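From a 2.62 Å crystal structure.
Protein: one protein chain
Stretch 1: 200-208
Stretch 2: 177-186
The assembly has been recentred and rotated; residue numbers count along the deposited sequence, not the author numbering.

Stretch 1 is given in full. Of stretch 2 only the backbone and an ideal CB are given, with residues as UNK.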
# COMPACT_ATOMS: atom_id res chain seq x y z
N GLY A 200 9.73 -10.57 -2.69
CA GLY A 200 10.31 -9.52 -1.86
C GLY A 200 9.38 -8.36 -1.57
O GLY A 200 8.36 -8.17 -2.22
N LEU A 201 9.78 -7.57 -0.59
CA LEU A 201 8.99 -6.44 -0.11
C LEU A 201 9.71 -5.15 -0.44
O LEU A 201 10.86 -4.97 -0.05
CB LEU A 201 8.80 -6.54 1.40
CG LEU A 201 8.34 -5.25 2.09
CD1 LEU A 201 6.95 -4.85 1.61
CD2 LEU A 201 8.37 -5.40 3.61
N LEU A 202 9.01 -4.23 -1.09
CA LEU A 202 9.46 -2.83 -1.17
C LEU A 202 8.64 -1.95 -0.25
O LEU A 202 7.46 -1.73 -0.50
CB LEU A 202 9.36 -2.30 -2.61
CG LEU A 202 9.37 -0.77 -2.77
CD1 LEU A 202 10.67 -0.18 -2.24
CD2 LEU A 202 9.14 -0.35 -4.20
N LEU A 203 9.29 -1.43 0.78
CA LEU A 203 8.73 -0.33 1.57
C LEU A 203 9.03 1.01 0.89
O LEU A 203 10.09 1.61 1.10
CB LEU A 203 9.32 -0.35 2.99
CG LEU A 203 9.08 -1.63 3.83
CD1 LEU A 203 9.92 -1.63 5.10
CD2 LEU A 203 7.60 -1.81 4.18
N ASP A 204 8.10 1.46 0.05
CA ASP A 204 8.27 2.69 -0.73
C ASP A 204 7.86 3.89 0.11
O ASP A 204 6.67 4.11 0.30
CB ASP A 204 7.43 2.62 -2.03
CG ASP A 204 7.48 3.91 -2.87
OD1 ASP A 204 8.33 4.79 -2.58
OD2 ASP A 204 6.67 4.04 -3.84
N ARG A 205 8.82 4.66 0.58
CA ARG A 205 8.53 5.90 1.33
C ARG A 205 7.51 5.62 2.44
O ARG A 205 6.48 6.30 2.53
CB ARG A 205 8.00 6.99 0.39
CG ARG A 205 8.96 7.39 -0.72
CD ARG A 205 8.26 8.19 -1.82
NE ARG A 205 7.56 7.33 -2.77
CZ ARG A 205 6.74 7.76 -3.74
NH1 ARG A 205 6.53 9.05 -3.92
NH2 ARG A 205 6.12 6.88 -4.52
N PRO A 206 7.78 4.61 3.28
CA PRO A 206 6.84 4.10 4.25
C PRO A 206 6.36 5.09 5.29
O PRO A 206 7.05 6.07 5.59
CB PRO A 206 7.65 3.02 4.97
CG PRO A 206 9.03 3.56 4.91
CD PRO A 206 9.11 4.02 3.50
N MET A 207 5.22 4.75 5.88
CA MET A 207 4.80 5.28 7.18
C MET A 207 5.37 4.32 8.19
O MET A 207 4.99 3.16 8.20
CB MET A 207 3.28 5.25 7.26
CG MET A 207 2.72 5.30 8.66
SD MET A 207 0.94 5.09 8.66
CE MET A 207 0.39 6.63 7.92
N PRO A 208 6.31 4.78 9.04
CA PRO A 208 6.91 3.78 9.92
C PRO A 208 5.99 3.42 11.04
O PRO A 208 6.08 2.33 11.59
CB PRO A 208 8.11 4.50 10.47
CG PRO A 208 7.65 5.91 10.59
CD PRO A 208 6.83 6.13 9.34
N UNK A 177 3.54 1.58 -0.63
CA UNK A 177 3.79 3.02 -0.58
C UNK A 177 3.21 3.45 0.76
O UNK A 177 2.17 2.94 1.17
CB UNK A 177 3.17 3.77 -1.76
N UNK A 178 3.91 4.35 1.45
CA UNK A 178 3.36 5.25 2.48
C UNK A 178 2.64 4.41 3.56
O UNK A 178 3.25 3.46 4.06
CB UNK A 178 2.40 6.27 1.86
N UNK A 179 1.38 4.71 3.88
CA UNK A 179 0.57 3.82 4.77
C UNK A 179 0.53 2.38 4.26
O UNK A 179 0.43 1.46 5.04
CB UNK A 179 -0.86 4.35 4.89
N UNK A 180 0.58 2.22 2.95
CA UNK A 180 0.83 0.91 2.32
C UNK A 180 2.08 0.22 2.85
O UNK A 180 2.12 -1.00 2.95
CB UNK A 180 0.96 1.08 0.80
N UNK A 181 3.09 1.00 3.21
CA UNK A 181 4.31 0.48 3.86
C UNK A 181 4.08 -0.56 4.95
O UNK A 181 4.39 -1.73 4.74
CB UNK A 181 5.09 1.65 4.47
N UNK A 182 3.56 -0.15 6.11
CA UNK A 182 3.25 -1.07 7.22
C UNK A 182 2.21 -2.14 6.86
O UNK A 182 2.28 -3.26 7.36
CB UNK A 182 2.75 -0.27 8.42
N UNK A 183 1.25 -1.79 6.00
CA UNK A 183 0.27 -2.79 5.56
C UNK A 183 0.97 -3.90 4.79
O UNK A 183 0.75 -5.09 5.05
CB UNK A 183 -0.82 -2.15 4.70
N UNK A 184 1.79 -3.49 3.83
CA UNK A 184 2.58 -4.41 3.04
C UNK A 184 3.43 -5.31 3.94
O UNK A 184 3.61 -6.50 3.67
CB UNK A 184 3.47 -3.64 2.06
N UNK A 185 3.95 -4.74 5.02
CA UNK A 185 4.72 -5.52 5.98
C UNK A 185 3.89 -6.64 6.57
O UNK A 185 4.34 -7.77 6.60
CB UNK A 185 5.25 -4.62 7.10
N UNK A 186 2.66 -6.35 7.00
CA UNK A 186 1.79 -7.39 7.56
C UNK A 186 1.46 -8.48 6.52
O UNK A 186 1.48 -9.68 6.85
CB UNK A 186 0.50 -6.76 8.08

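Position 177 lies in a parallel bridge with Asp204, their CA atoms 4.5 Å apart, and its CB leaves on the same face of the sheet as the side chain of Asp204. On that face Asp204 holds the guanidinium of Arg205 in a salt bridge, NE of Arg205 to OD1 of Asp204 at 2.7 Å, so the neighbour is a flat, already paired cation. A long aromatic would cover it, and a long aliphatic chain could also pack there. The residue is Tyr177, with chi1 t; its CE1 sits over one face of the guanidinium, 3.2 Å from CZ of Arg205, and its hydroxyl is hydrogen-bonded elsewhere in the structure.

At 178 the backbone does most of the work. The amide N of 178 donates to O of Asp204 (3.0 Å), and O of 178 accepts from N of Met207 (3.0 Å), which anchors the chain at two points. The CB points away overall, though the ideal one is 4.1 Å from O of Arg205. Phi/psi of 55/-127, the second place of a type II' turn, favours glycine; a small polar residue is a reasonable alternative. It is Ser178, whose OG finds its hydrogen bond elsewhere in the structure.

The CB of 179 also points away overall, yet CE of Met207 reaches it at 4.0 Å. Many apolar side chains would suit. Met179 supplies that contact with its CB; the atoms beyond it lie farther from CE of Met207.

At 180 stretch 1 is not within reach of an ideal CB, which as modelled would fall 2.2 Å from O of 177; glycine avoids that overlap, though the place of this O is not well fixed. It is Gly180.

At 181 the ideal CB points toward stretch 1 and would lie 2.9 Å from CB of Pro206; the same ideal CB of 181 would be 2.6 Å from O of 178. Glycine fits both limits, and Gly181 lets its CA approach CB of Pro206 to 4.3 Å, while CD2 of Leu203 comes within 3.3 Å of Gly181 O.

Position 182 faces Met207, with room for a compact apolar group. Alanine, valine or proline would serve, the last because phi is -61° near the start of the helix. Pro182 sets its CD 4.1 Å from CB of Met207 and 3.2 Å from O of Met207.

Position 183 is out of reach and unconstrained by stretch 1; it is Ile183.

At 184 the CB points toward the strand, which runs nearly antiparallel to the helix, and is already 3.7 Å from CD1 of Leu201. A small apolar residue suits: Ala184 makes that contact with its methyl.

Position 185 points sideways, near Leu201 and Leu203, where small or medium apolar residues could go; it is Ala185. Position 186 is beyond reach, and is Asp186.

Stretch 2 (177-186) YSMGGPIAAD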
# COMPACT_ATOMS: atom_id res chain seq x y z
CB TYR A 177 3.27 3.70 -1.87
CG TYR A 177 3.20 5.23 -1.84
CD1 TYR A 177 4.35 6.01 -1.68
CD2 TYR A 177 2.01 5.88 -2.08
CE1 TYR A 177 4.28 7.39 -1.66
CE2 TYR A 177 1.94 7.26 -2.07
CZ TYR A 177 3.08 8.01 -1.86
OH TYR A 177 3.01 9.37 -1.86
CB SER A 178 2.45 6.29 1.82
OG SER A 178 2.27 7.40 2.67
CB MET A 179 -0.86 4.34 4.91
CG MET A 179 -1.82 3.44 5.70
SD MET A 179 -3.40 4.28 6.04
CE MET A 179 -4.36 3.70 4.65
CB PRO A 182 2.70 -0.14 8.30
CG PRO A 182 2.21 1.06 7.56
CD PRO A 182 3.16 1.23 6.43
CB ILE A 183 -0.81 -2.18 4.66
CG1 ILE A 183 -1.63 -1.15 5.45
CG2 ILE A 183 -1.73 -3.28 4.15
CD1 ILE A 183 -2.45 -0.22 4.58
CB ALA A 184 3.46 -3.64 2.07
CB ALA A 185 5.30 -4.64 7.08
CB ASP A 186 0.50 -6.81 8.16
CG ASP A 186 -0.15 -7.75 9.20
OD1 ASP A 186 -0.04 -8.99 9.07
OD2 ASP A 186 -0.75 -7.23 10.16
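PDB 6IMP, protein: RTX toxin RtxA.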